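Local coordinates for uncharacterized protein (Bacteroides fragilis, PDB 3EUR) that is of unknown function but has a thioredoxin-like fold, the fold also found in thiol-disulfide redox proteins, at residues Asn60-Ala64 and Ala65-Lys69; Met49-Gly52 and Leu53-Ser56; Tyr27-Ala31 and Glu32-Leu36; Glu100-Ile103 and Lys104-Leu108; Tyr118-Asp121 and Lys122-Val126. All blocks are in the same frame, centred on the assembly; numbering follows the deposited sequence. Where two conformers were deposited one is given.

Contact 1. Residues Asn60-Ala64 and Ala65-Lys69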
loop_
_atom_site.group_PDB
_atom_site.type_symbol
_atom_site.label_atom_id
_atom_site.label_comp_id
_atom_site.label_asym_id
_atom_site.label_seq_id
_atom_site.Cartn_x
_atom_site.Cartn_y
_atom_site.Cartn_z
ATOM N N ASN A 60 -5.951 -13.107 2.639
ATOM C CA ASN A 60 -5.763 -14.133 1.584
ATOM C C ASN A 60 -7.113 -14.551 0.948
ATOM O O ASN A 60 -7.196 -14.809 -0.235
ATOM C CB ASN A 60 -4.981 -15.367 2.106
ATOM C CG ASN A 60 -3.480 -15.140 2.069
ATOM O OD1 ASN A 60 -2.867 -14.402 2.942
ATOM N ND2 ASN A 60 -2.914 -15.557 0.967
ATOM N N GLY A 61 -8.179 -14.622 1.729
ATOM C CA GLY A 61 -9.471 -14.955 1.157
ATOM C C GLY A 61 -9.903 -13.862 0.187
ATOM O O GLY A 61 -10.425 -14.139 -0.908
ATOM N N PHE A 62 -9.730 -12.615 0.578
ATOM C CA PHE A 62 -10.120 -11.494 -0.282
ATOM C C PHE A 62 -9.223 -11.353 -1.535
ATOM O O PHE A 62 -9.738 -10.997 -2.604
ATOM C CB PHE A 62 -10.105 -10.192 0.516
ATOM C CG PHE A 62 -11.418 -9.925 1.243
ATOM C CD1 PHE A 62 -11.757 -10.625 2.398
ATOM C CD2 PHE A 62 -12.324 -9.014 0.766
ATOM C CE1 PHE A 62 -12.938 -10.391 3.035
ATOM C CE2 PHE A 62 -13.486 -8.764 1.405
ATOM C CZ PHE A 62 -13.826 -9.488 2.557
ATOM N N THR A 63 -7.929 -11.606 -1.384
ATOM C CA THR A 63 -7.066 -11.550 -2.549
ATOM C C THR A 63 -7.395 -12.709 -3.529
ATOM O O THR A 63 -7.427 -12.512 -4.743
ATOM C CB THR A 63 -5.602 -11.490 -2.209
ATOM O OG1 THR A 63 -5.214 -12.639 -1.504
ATOM C CG2 THR A 63 -5.228 -10.271 -1.438
ATOM N N ALA A 64 -7.611 -13.895 -2.985
ATOM C CA ALA A 64 -7.909 -15.058 -3.836
ATOM C C ALA A 64 -9.213 -14.892 -4.591
ATOM O O ALA A 64 -9.322 -15.356 -5.741
ATOM C CB ALA A 64 -7.928 -16.335 -3.006
ATOM N N ALA A 65 -10.180 -14.212 -3.990
ATOM C CA ALA A 65 -11.460 -13.937 -4.624
ATOM C C ALA A 65 -11.395 -12.722 -5.567
ATOM O O ALA A 65 -12.410 -12.369 -6.129
ATOM C CB ALA A 65 -12.558 -13.699 -3.563
ATOM N N LYS A 66 -10.240 -12.105 -5.684
ATOM C CA LYS A 66 -9.982 -11.013 -6.630
ATOM C C LYS A 66 -10.673 -9.732 -6.250
ATOM O O LYS A 66 -10.738 -8.792 -7.050
ATOM C CB LYS A 66 -10.229 -11.397 -8.093
ATOM C CG LYS A 66 -9.651 -12.754 -8.499
ATOM C CD LYS A 66 -8.157 -12.873 -8.404
ATOM C CE LYS A 66 -7.613 -14.248 -8.932
ATOM N NZ LYS A 66 -6.143 -14.304 -8.825
ATOM N N LYS A 67 -11.091 -9.609 -4.994
ATOM C CA LYS A 67 -11.828 -8.444 -4.458
ATOM C C LYS A 67 -10.784 -7.406 -3.991
ATOM O O LYS A 67 -11.034 -6.188 -4.071
ATOM C CB LYS A 67 -12.669 -8.854 -3.300
ATOM C CG LYS A 67 -13.809 -9.738 -3.673
ATOM C CD LYS A 67 -14.516 -10.313 -2.468
ATOM C CE LYS A 67 -15.242 -9.368 -1.595
ATOM N NZ LYS A 67 -16.405 -8.731 -2.257
ATOM N N LEU A 68 -9.678 -7.823 -3.385
ATOM C CA LEU A 68 -8.685 -6.939 -2.786
ATOM C C LEU A 68 -7.376 -7.085 -3.484
ATOM O O LEU A 68 -6.929 -8.194 -3.758
ATOM C CB LEU A 68 -8.527 -7.274 -1.285
ATOM C CG LEU A 68 -7.593 -6.362 -0.457
ATOM C CD1 LEU A 68 -8.190 -6.210 0.967
ATOM C CD2 LEU A 68 -6.207 -6.801 -0.462
ATOM N N LYS A 69 -6.729 -5.954 -3.757
ATOM C CA LYS A 69 -5.400 -5.911 -4.295
ATOM C C LYS A 69 -4.531 -5.037 -3.384
ATOM O O LYS A 69 -4.958 -3.989 -2.935
ATOM C CB LYS A 69 -5.347 -5.407 -5.738
ATOM C CG LYS A 69 -6.057 -6.381 -6.702
ATOM C CD LYS A 69 -5.999 -5.988 -8.113
ATOM C CE LYS A 69 -4.572 -6.153 -8.698
ATOM N NZ LYS A 69 -4.042 -7.547 -8.778
HETATM O O HOH W 1 -6.504 -10.063 -5.745
HETATM O O HOH W 2 -5.334 -14.046 -6.325
#
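A Schellman motif ends helix 57-64 and turns the chain into strand 68-74. Phe62 O takes two amides: Lys67 N at 3.1 Å, nearly along the C=O axis, and Leu68 N at 3.3 Å, which sits well above the carbonyl plane. Lys66, at phi 71°, makes the reversal, and its N bonds to Thr63 O at 3.0 Å. In this thioredoxin-like domain the turn delivers Leu68 into the sheet, where CB packs on Phe62 CB at 3.8 Å and CD2 lies 3.7 Å from Thr63 CG2; Leu140 of helix 133-141 touches both Phe62 and Leu68. A bend at chi3 (66°) brings Lys67 CE obliquely to within 3.5 Å of Phe62 CE2, and a second at chi4 turns NZ on to a salt bridge with Glu32. One water donates to both Thr63 O and Leu68 O; another donates to Thr63 O and accepts from Lys66 NZ, 2.6 Å away.

Contact 2. Residues Met49-Gly52 and Leu53-Ser56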
loop_
_atom_site.group_PDB
_atom_site.type_symbol
_atom_site.label_atom_id
_atom_site.label_comp_id
_atom_site.label_asym_id
_atom_site.label_seq_id
_atom_site.Cartn_x
_atom_site.Cartn_y
_atom_site.Cartn_z
HETATM N N MSE A 49 5.299 -6.816 8.779
HETATM C CA MSE A 49 4.017 -6.516 8.120
HETATM C C MSE A 49 3.889 -7.281 6.803
HETATM O O MSE A 49 2.823 -7.808 6.511
HETATM C CB MSE A 49 3.845 -5.014 7.878
HETATM C CG MSE A 49 2.430 -4.641 7.345
HETATM SE SE MSE A 49 2.042 -2.749 7.362
HETATM C CE MSE A 49 1.698 -2.553 9.233
ATOM N N ILE A 50 4.973 -7.403 6.032
ATOM C CA ILE A 50 4.948 -8.229 4.833
ATOM C C ILE A 50 4.564 -9.659 5.200
ATOM O O ILE A 50 3.687 -10.249 4.590
ATOM C CB ILE A 50 6.299 -8.229 4.085
ATOM C CG1 ILE A 50 6.578 -6.852 3.453
ATOM C CG2 ILE A 50 6.267 -9.259 2.996
ATOM C CD1 ILE A 50 7.984 -6.714 2.824
ATOM N N GLU A 51 5.221 -10.201 6.218
ATOM C CA GLU A 51 4.949 -11.551 6.608
ATOM C C GLU A 51 3.514 -11.715 7.082
ATOM O O GLU A 51 2.826 -12.704 6.773
ATOM C CB GLU A 51 5.918 -11.937 7.734
ATOM C CG GLU A 51 7.246 -12.423 7.205
ATOM C CD GLU A 51 7.076 -13.825 6.652
ATOM O OE1 GLU A 51 6.805 -14.723 7.457
ATOM O OE2 GLU A 51 7.124 -14.018 5.416
ATOM N N GLY A 52 3.030 -10.731 7.825
ATOM C CA GLY A 52 1.672 -10.740 8.306
ATOM C C GLY A 52 0.639 -10.715 7.214
ATOM O O GLY A 52 -0.392 -11.417 7.286
ATOM N N LEU A 53 0.883 -9.875 6.206
ATOM C CA LEU A 53 -0.035 -9.803 5.066
ATOM C C LEU A 53 -0.061 -11.114 4.296
ATOM O O LEU A 53 -1.134 -11.591 3.909
ATOM C CB LEU A 53 0.413 -8.665 4.131
ATOM C CG LEU A 53 0.116 -7.241 4.588
ATOM C CD1 LEU A 53 0.998 -6.262 3.803
ATOM C CD2 LEU A 53 -1.375 -6.914 4.450
ATOM N N LYS A 54 1.109 -11.730 4.133
ATOM C CA LYS A 54 1.177 -13.037 3.439
ATOM C C LYS A 54 0.427 -14.125 4.225
ATOM O O LYS A 54 -0.179 -15.023 3.635
ATOM C CB LYS A 54 2.626 -13.462 3.251
ATOM C CG LYS A 54 3.370 -12.665 2.282
ATOM C CD LYS A 54 4.874 -13.119 2.251
ATOM C CE LYS A 54 5.664 -12.471 1.176
ATOM N NZ LYS A 54 7.050 -12.936 1.185
ATOM N N ALA A 55 0.469 -14.063 5.555
ATOM C CA ALA A 55 -0.058 -15.144 6.412
ATOM C C ALA A 55 -1.544 -14.999 6.676
ATOM O O ALA A 55 -2.224 -15.976 6.979
ATOM C CB ALA A 55 0.648 -15.176 7.774
ATOM N N SER A 56 -2.095 -13.801 6.556
ATOM C CA SER A 56 -3.442 -13.505 7.050
ATOM C C SER A 56 -4.520 -14.322 6.327
ATOM O O SER A 56 -4.721 -14.155 5.123
ATOM C CB SER A 56 -3.768 -12.041 6.802
ATOM O OG SER A 56 -5.114 -11.773 7.053
HETATM O O HOH W 3 8.198 -12.297 3.856
#
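Leu53 closes on Met49, modelled as selenomethionine, in the last turns of helix 44-55, the first helix after strand 33-38 in this thioredoxin-like fold. The packed side is apolar: Leu53 CD1 crosses Met49 CG at 4.2 Å, Phe37 of the sheet touches Met49, Ile50 and Leu53 alike, and Trp93 touches Ile50 and Leu53. Leu53 CG also sits 3.4 Å from Met49 O. Lys54, extended beyond CG, runs alongside Ile50, CE 3.7 Å from CG2, before NZ bonds to Asp88 O. Helical bonds run beneath, Leu53 N to Met49 O, Lys54 N to Ile50 O and Ala55 N to Glu51 O; Ser56 N to Gly52 O is weak, as is a second bond from Ala55 N to Gly52 O. The solvent side is looser. Glu51 folds back at chi2 (-75°), yet its OE2 stays 4.4 Å from Lys54 NZ, too far for a salt bridge. A water spans the gap, donating to Glu51 OE2 at 2.6 Å and accepting from Lys54 NZ at 3.0 Å.

Contact 3. Residues Tyr27-Ala31 and Glu32-Leu36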
loop_
_atom_site.group_PDB
_atom_site.type_symbol
_atom_site.label_atom_id
_atom_site.label_comp_id
_atom_site.label_asym_id
_atom_site.label_seq_id
_atom_site.Cartn_x
_atom_site.Cartn_y
_atom_site.Cartn_z
ATOM N N TYR A 27 -5.331 6.339 -8.780
ATOM C CA TYR A 27 -6.692 6.469 -9.247
ATOM C C TYR A 27 -6.980 5.543 -10.435
ATOM O O TYR A 27 -8.117 5.197 -10.669
ATOM C CB TYR A 27 -7.035 7.938 -9.605
ATOM C CG TYR A 27 -7.199 8.840 -8.411
ATOM C CD1 TYR A 27 -6.990 8.424 -7.106
ATOM C CD2 TYR A 27 -7.553 10.161 -8.608
ATOM C CE1 TYR A 27 -7.153 9.291 -6.036
ATOM C CE2 TYR A 27 -7.733 11.030 -7.544
ATOM C CZ TYR A 27 -7.491 10.603 -6.261
ATOM O OH TYR A 27 -7.630 11.518 -5.246
ATOM N N GLN A 28 -5.942 5.154 -11.159
ATOM C CA GLN A 28 -6.071 4.212 -12.270
ATOM C C GLN A 28 -6.074 2.720 -11.837
ATOM O O GLN A 28 -6.246 1.867 -12.685
ATOM C CB GLN A 28 -4.933 4.406 -13.243
ATOM C CG GLN A 28 -4.915 5.750 -13.978
ATOM C CD GLN A 28 -3.560 6.051 -14.597
ATOM O OE1 GLN A 28 -2.628 5.261 -14.510
ATOM N NE2 GLN A 28 -3.455 7.205 -15.222
ATOM N N PHE A 29 -5.833 2.443 -10.559
ATOM C CA PHE A 29 -5.611 1.075 -10.067
ATOM C C PHE A 29 -6.925 0.403 -9.792
ATOM O O PHE A 29 -7.636 0.819 -8.881
ATOM C CB PHE A 29 -4.778 1.177 -8.795
ATOM C CG PHE A 29 -4.339 -0.139 -8.215
ATOM C CD1 PHE A 29 -3.290 -0.826 -8.807
ATOM C CD2 PHE A 29 -4.902 -0.673 -7.071
ATOM C CE1 PHE A 29 -2.835 -2.026 -8.262
ATOM C CE2 PHE A 29 -4.452 -1.847 -6.528
ATOM C CZ PHE A 29 -3.401 -2.525 -7.116
ATOM N N PRO A 30 -7.292 -0.657 -10.536
ATOM C CA PRO A 30 -8.639 -1.214 -10.355
ATOM C C PRO A 30 -8.728 -2.262 -9.265
ATOM O O PRO A 30 -7.998 -3.243 -9.323
ATOM C CB PRO A 30 -8.927 -1.833 -11.744
ATOM C CG PRO A 30 -7.570 -2.308 -12.202
ATOM C CD PRO A 30 -6.595 -1.242 -11.703
ATOM N N ALA A 31 -9.634 -2.072 -8.335
ATOM C CA ALA A 31 -9.854 -3.070 -7.284
ATOM C C ALA A 31 -11.116 -2.725 -6.529
ATOM O O ALA A 31 -11.332 -1.545 -6.212
ATOM C CB ALA A 31 -8.684 -3.172 -6.324
ATOM N N GLU A 32 -11.917 -3.721 -6.151
ATOM C CA GLU A 32 -13.043 -3.450 -5.252
ATOM C C GLU A 32 -12.526 -2.857 -3.927
ATOM O O GLU A 32 -13.148 -1.952 -3.377
ATOM C CB GLU A 32 -13.863 -4.700 -5.021
ATOM C CG GLU A 32 -15.109 -4.440 -4.181
ATOM C CD GLU A 32 -15.915 -5.682 -3.872
ATOM O OE1 GLU A 32 -15.307 -6.732 -3.719
ATOM O OE2 GLU A 32 -17.167 -5.569 -3.800
ATOM N N TYR A 33 -11.414 -3.389 -3.447
ATOM C CA TYR A 33 -10.706 -2.852 -2.283
ATOM C C TYR A 33 -9.252 -2.716 -2.648
ATOM O O TYR A 33 -8.631 -3.704 -3.098
ATOM C CB TYR A 33 -10.796 -3.810 -1.067
ATOM C CG TYR A 33 -12.177 -4.045 -0.583
ATOM C CD1 TYR A 33 -12.733 -3.250 0.405
ATOM C CD2 TYR A 33 -12.944 -5.073 -1.084
ATOM C CE1 TYR A 33 -14.007 -3.494 0.877
ATOM C CE2 TYR A 33 -14.210 -5.313 -0.628
ATOM C CZ TYR A 33 -14.761 -4.537 0.361
ATOM O OH TYR A 33 -16.022 -4.774 0.828
ATOM N N THR A 34 -8.650 -1.551 -2.384
ATOM C CA THR A 34 -7.224 -1.398 -2.479
ATOM C C THR A 34 -6.642 -1.333 -1.065
ATOM O O THR A 34 -7.105 -0.524 -0.249
ATOM C CB THR A 34 -6.814 -0.125 -3.264
ATOM O OG1 THR A 34 -7.245 -0.222 -4.605
ATOM C CG2 THR A 34 -5.340 0.113 -3.223
ATOM N N LEU A 35 -5.661 -2.171 -0.778
ATOM C CA LEU A 35 -4.906 -2.076 0.448
ATOM C C LEU A 35 -3.583 -1.391 0.124
ATOM O O LEU A 35 -2.719 -1.984 -0.505
ATOM C CB LEU A 35 -4.686 -3.456 1.070
ATOM C CG LEU A 35 -4.041 -3.461 2.462
ATOM C CD1 LEU A 35 -4.840 -2.627 3.466
ATOM C CD2 LEU A 35 -3.941 -4.936 2.941
ATOM N N LEU A 36 -3.523 -0.100 0.444
ATOM C CA LEU A 36 -2.363 0.697 0.194
ATOM C C LEU A 36 -1.375 0.515 1.352
ATOM O O LEU A 36 -1.722 0.748 2.498
ATOM C CB LEU A 36 -2.776 2.181 0.070
ATOM C CG LEU A 36 -1.650 3.196 -0.123
ATOM C CD1 LEU A 36 -0.943 2.956 -1.449
ATOM C CD2 LEU A 36 -2.192 4.597 -0.087
HETATM O O HOH W 4 -9.849 0.485 -5.170
#
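From Phe29 to Ala31 the backbone is extended, then Glu32 alone takes helical angles (phi -59°, psi -40°) and turns the chain into strand 33-38, so that Thr34 faces back toward Phe29. This is the entry to an inner strand of the thioredoxin-like sheet, lying between strands 68-74 and 116-120. Across the bend the two segments share no direct hydrogen bond; the contact is made by side chains and one water. The Phe29 ring presents its edge to Thr34: OG1 lies in the ring plane, 3.4 Å from CD2, and the methyl CG2 is 3.9 Å from CE2. With CG anti to the Phe29 backbone N (chi1 -174°), the ring is carried over toward Thr34, and it also touches Lys69 and Leu71 of the neighbouring strand 68-74. Ala31 fills the inside of the bend. Its CB is 3.3 Å from Tyr33 O and 3.7 Å from Thr34 OG1, so the hydroxyl is flanked by a methyl and an aromatic edge. Glu32 reaches out from the corner with its chain extended beyond CG, toward Lys67 just before strand 68-74. Phe29 O accepts from Lys124 NZ, tying the loop to the hairpin turn beside it. A water closes the bend, donating to Ala31 O at 2.7 Å and accepting a hydrogen bond from Thr34 OG1 at 2.8 Å.

Contact 4. Residues Glu100-Ile103 and Lys104-Leu108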
loop_
_atom_site.group_PDB
_atom_site.type_symbol
_atom_site.label_atom_id
_atom_site.label_comp_id
_atom_site.label_asym_id
_atom_site.label_seq_id
_atom_site.Cartn_x
_atom_site.Cartn_y
_atom_site.Cartn_z
ATOM N N GLU A 100 9.508 10.426 -8.404
ATOM C CA GLU A 100 9.693 11.860 -8.267
ATOM C C GLU A 100 9.650 12.370 -6.814
ATOM O O GLU A 100 9.753 13.567 -6.577
ATOM C CB GLU A 100 8.570 12.530 -9.050
ATOM C CG GLU A 100 8.188 11.831 -10.426
ATOM C CD GLU A 100 7.296 10.529 -10.311
ATOM O OE1 GLU A 100 6.921 10.141 -9.190
ATOM O OE2 GLU A 100 6.979 9.869 -11.355
ATOM N N LEU A 101 9.409 11.469 -5.864
ATOM C CA LEU A 101 9.263 11.815 -4.443
ATOM C C LEU A 101 8.131 12.808 -4.181
ATOM O O LEU A 101 8.223 13.716 -3.347
ATOM C CB LEU A 101 10.586 12.361 -3.884
ATOM C CG LEU A 101 11.773 11.439 -4.140
ATOM C CD1 LEU A 101 13.067 12.175 -3.712
ATOM C CD2 LEU A 101 11.638 10.087 -3.426
ATOM N N VAL A 102 7.031 12.636 -4.871
ATOM C CA VAL A 102 5.881 13.496 -4.767
ATOM C C VAL A 102 5.170 13.393 -3.420
ATOM O O VAL A 102 4.775 14.386 -2.824
ATOM C CB VAL A 102 4.966 13.324 -5.976
ATOM C CG1 VAL A 102 3.799 14.228 -5.870
ATOM C CG2 VAL A 102 5.729 13.566 -7.307
ATOM N N ILE A 103 4.998 12.173 -2.932
ATOM C CA ILE A 103 4.335 11.995 -1.659
ATOM C C ILE A 103 5.063 12.772 -0.555
ATOM O O ILE A 103 4.417 13.483 0.216
ATOM C CB ILE A 103 4.172 10.498 -1.287
ATOM C CG1 ILE A 103 3.235 9.770 -2.270
ATOM C CG2 ILE A 103 3.692 10.375 0.139
ATOM C CD1 ILE A 103 3.297 8.263 -2.198
ATOM N N LYS A 104 6.379 12.654 -0.529
ATOM C CA LYS A 104 7.162 13.429 0.447
ATOM C C LYS A 104 7.111 14.905 0.141
ATOM O O LYS A 104 6.804 15.736 1.026
ATOM C CB LYS A 104 8.615 13.063 0.281
ATOM C CG LYS A 104 8.966 11.852 0.916
ATOM C CD LYS A 104 10.520 11.544 0.776
ATOM C CE LYS A 104 11.257 11.779 2.022
ATOM N NZ LYS A 104 12.333 10.733 2.198
ATOM N N ASN A 105 7.413 15.282 -1.098
ATOM C CA ASN A 105 7.644 16.720 -1.364
ATOM C C ASN A 105 6.374 17.539 -1.278
ATOM O O ASN A 105 6.393 18.694 -0.844
ATOM C CB ASN A 105 8.274 16.962 -2.734
ATOM C CG ASN A 105 9.727 16.457 -2.831
ATOM O OD1 ASN A 105 10.370 16.084 -1.832
ATOM N ND2 ASN A 105 10.230 16.404 -4.057
ATOM N N LYS A 106 5.245 16.920 -1.621
ATOM C CA LYS A 106 3.950 17.558 -1.512
ATOM C C LYS A 106 3.163 17.162 -0.230
ATOM O O LYS A 106 2.000 17.529 -0.092
ATOM C CB LYS A 106 3.085 17.307 -2.744
ATOM C CG LYS A 106 3.623 17.821 -4.064
ATOM C CD LYS A 106 2.488 17.928 -5.026
ATOM C CE LYS A 106 2.954 17.952 -6.498
ATOM N NZ LYS A 106 1.823 17.829 -7.498
ATOM N N ASN A 107 3.799 16.391 0.652
ATOM C CA ASN A 107 3.154 16.030 1.945
ATOM C C ASN A 107 1.812 15.381 1.732
ATOM O O ASN A 107 0.833 15.752 2.353
ATOM C CB ASN A 107 2.933 17.284 2.797
ATOM C CG ASN A 107 4.201 17.794 3.343
ATOM O OD1 ASN A 107 4.823 17.154 4.215
ATOM N ND2 ASN A 107 4.635 18.926 2.825
ATOM N N LEU A 108 1.749 14.447 0.796
ATOM C CA LEU A 108 0.456 13.870 0.431
ATOM C C LEU A 108 -0.086 12.862 1.443
ATOM O O LEU A 108 -1.306 12.731 1.572
ATOM C CB LEU A 108 0.547 13.179 -0.919
ATOM C CG LEU A 108 0.904 14.034 -2.136
ATOM C CD1 LEU A 108 0.851 13.191 -3.390
ATOM C CD2 LEU A 108 -0.046 15.250 -2.179
HETATM O O HOH W 5 8.568 15.978 -6.352
#
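Val102 and Ile103 meet Leu108 in a local contact around the short helix 102-105, a surface element in the connection from strand 94-97 to strand 116-120. Leu108 folds back beneath the helix: CD1 is 4.0 Å from Val102 CG1 and 4.3 Å from Ile103 CG1, crossing the valine obliquely. Lys106 flanks the same methyl group, running side by side with Val102 so that CE comes to 3.9 Å from CG1. Val102 CG1 stands anti to the backbone N (chi1 -179°), which directs this branch at both neighbours. Ile103 is buried against Phe14 and Tyr109, so the helix presents its apolar side to the rest of the thioredoxin-like domain. A Schellman motif ends it: Asn107 has positive phi (55°), and Leu108 N bonds to Ile103 O at 2.9 Å, in the carbonyl plane and on a lone pair. Asn107 N to Lys104 O is the inner bond of the motif. At the other end Leu101 holds the N-cap position, and Asp98 takes the first helical amides, OD1 from Val102 N and OD2 from Ile103 N. Leu101 O accepts from the backbone N of Asn105, and the side-chain ND2 of that residue donates to a water at 2.9 Å; that water in turn donates to Glu100 O at 2.7 Å. Lys104 bends away at chi3 and chi4, and its NZ makes salt bridges with Glu77 and Asp76.

Contact 5. Residues Tyr118-Asp121 and Lys122-Val126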
loop_
_atom_site.group_PDB
_atom_site.type_symbol
_atom_site.label_atom_id
_atom_site.label_comp_id
_atom_site.label_asym_id
_atom_site.label_seq_id
_atom_site.Cartn_x
_atom_site.Cartn_y
_atom_site.Cartn_z
ATOM N N TYR A 118 -3.614 1.781 4.461
ATOM C CA TYR A 118 -4.924 2.380 4.208
ATOM C C TYR A 118 -5.771 1.371 3.459
ATOM O O TYR A 118 -5.286 0.762 2.521
ATOM C CB TYR A 118 -4.838 3.663 3.351
ATOM C CG TYR A 118 -4.210 4.839 4.000
ATOM C CD1 TYR A 118 -5.010 5.917 4.361
ATOM C CD2 TYR A 118 -2.882 4.877 4.303
ATOM C CE1 TYR A 118 -4.506 7.037 4.957
ATOM C CE2 TYR A 118 -2.321 6.031 4.959
ATOM C CZ TYR A 118 -3.184 7.072 5.297
ATOM O OH TYR A 118 -2.676 8.206 5.937
ATOM N N LEU A 119 -7.030 1.218 3.856
ATOM C CA LEU A 119 -7.977 0.411 3.105
ATOM C C LEU A 119 -8.903 1.356 2.376
ATOM O O LEU A 119 -9.510 2.237 2.993
ATOM C CB LEU A 119 -8.757 -0.537 4.012
ATOM C CG LEU A 119 -9.696 -1.509 3.278
ATOM C CD1 LEU A 119 -8.974 -2.522 2.490
ATOM C CD2 LEU A 119 -10.683 -2.154 4.278
ATOM N N LEU A 120 -8.969 1.194 1.051
ATOM C CA LEU A 120 -9.713 2.078 0.163
ATOM C C LEU A 120 -10.779 1.291 -0.603
ATOM O O LEU A 120 -10.548 0.115 -0.954
ATOM C CB LEU A 120 -8.762 2.714 -0.859
ATOM C CG LEU A 120 -7.498 3.340 -0.322
ATOM C CD1 LEU A 120 -6.622 3.881 -1.467
ATOM C CD2 LEU A 120 -7.747 4.422 0.699
ATOM N N ASP A 121 -11.928 1.900 -0.853
ATOM C CA ASP A 121 -12.955 1.270 -1.654
ATOM C C ASP A 121 -12.655 1.447 -3.154
ATOM O O ASP A 121 -11.591 1.913 -3.544
ATOM C CB ASP A 121 -14.372 1.739 -1.244
ATOM C CG ASP A 121 -14.770 3.094 -1.783
ATOM O OD1 ASP A 121 -13.977 3.759 -2.519
ATOM O OD2 ASP A 121 -15.912 3.474 -1.483
ATOM N N LYS A 122 -13.615 1.039 -3.985
ATOM C CA LYS A 122 -13.395 1.008 -5.422
ATOM C C LYS A 122 -13.101 2.379 -6.002
ATOM O O LYS A 122 -12.428 2.484 -7.029
ATOM C CB LYS A 122 -14.551 0.357 -6.175
ATOM C CG LYS A 122 -15.839 1.092 -6.150
ATOM C CD LYS A 122 -16.938 0.383 -6.890
ATOM C CE LYS A 122 -18.187 1.216 -6.955
ATOM N NZ LYS A 122 -19.253 0.549 -7.731
ATOM N N ASN A 123 -13.642 3.413 -5.365
ATOM C CA ASN A 123 -13.456 4.809 -5.772
ATOM C C ASN A 123 -12.291 5.478 -5.081
ATOM O O ASN A 123 -12.087 6.665 -5.227
ATOM C CB ASN A 123 -14.720 5.601 -5.521
ATOM C CG ASN A 123 -15.937 5.014 -6.202
ATOM O OD1 ASN A 123 -17.021 4.854 -5.546
ATOM N ND2 ASN A 123 -15.845 4.738 -7.443
ATOM N N LYS A 124 -11.552 4.723 -4.282
ATOM C CA LYS A 124 -10.421 5.235 -3.490
ATOM C C LYS A 124 -10.870 6.090 -2.298
ATOM O O LYS A 124 -10.047 6.800 -1.724
ATOM C CB LYS A 124 -9.338 5.906 -4.317
ATOM C CG LYS A 124 -8.918 5.050 -5.521
ATOM C CD LYS A 124 -8.382 3.673 -5.158
ATOM C CE LYS A 124 -7.972 2.823 -6.345
ATOM N NZ LYS A 124 -9.109 2.389 -7.189
ATOM N N THR A 125 -12.109 5.926 -1.892
ATOM C CA THR A 125 -12.559 6.503 -0.622
ATOM C C THR A 125 -11.913 5.719 0.525
ATOM O O THR A 125 -11.883 4.497 0.518
ATOM C CB THR A 125 -14.081 6.449 -0.511
ATOM O OG1 THR A 125 -14.650 7.160 -1.599
ATOM C CG2 THR A 125 -14.615 7.037 0.813
ATOM N N VAL A 126 -11.439 6.455 1.535
ATOM C CA VAL A 126 -10.781 5.873 2.670
ATOM C C VAL A 126 -11.781 5.181 3.574
ATOM O O VAL A 126 -12.642 5.812 4.160
ATOM C CB VAL A 126 -9.945 6.914 3.452
ATOM C CG1 VAL A 126 -9.350 6.302 4.701
ATOM C CG2 VAL A 126 -8.898 7.529 2.580
HETATM O O HOH W 4 -9.849 0.485 -5.170
HETATM O O HOH W 6 -16.755 5.703 -2.652
#
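Asp121 holds its CG between its own backbone N and carbonyl carbon (chi1 79°), folding the carboxylate over the turn that follows, where OD1 meets Asn123 N and Thr125 N, each at 2.9 Å. The two amides come from opposite faces of the carboxylate plane, which should fix the rotation of the group. OD2 accepts a hydrogen bond from a water at 2.7 Å that also donates to Asn123 OD1 and accepts from Thr125 OG1. The backbone closes beneath: Lys124 N bonds to Asp121 O at 2.9 Å, from above the carbonyl plane, and Asp121 N to Thr125 O in that carbonyl's plane. Leu120 and Val126 form an antiparallel non-hydrogen-bonded pair, with CD2 of Leu120 3.8 Å from CG2 of Val126, while Lys124 crosses Leu120 at about a right angle. A second water links Lys124 NZ, whose other partner is Phe29, to Asp121 O. Here a type I turn, Asp121 to Lys124, closes the beta-hairpin of strands 116-120 and 126-131 at the edge of the thioredoxin-like sheet.

How the contacts relate
The five contacts follow one another along the chain without nesting or crossing; contacts 1, 3, 4 and 5 sit at turns or helix ends, while contact 2 lies along the end of a helix. Contact 3 comes first and leads into strand 33-38; contact 2 lies in the helix after it, where Leu53 packs on Leu35. Contact 1 ends the next helix and starts strand 68-74, which pairs with strand 33-38, and Lys67 bridges to Glu32 of contact 3. Contact 4 stands apart, its centre about 29 Å from that of contact 1. Contact 5 returns to the sheet beside contact 3, about 7 Å between centres: Thr34 pairs with Leu120, and one water belongs to both.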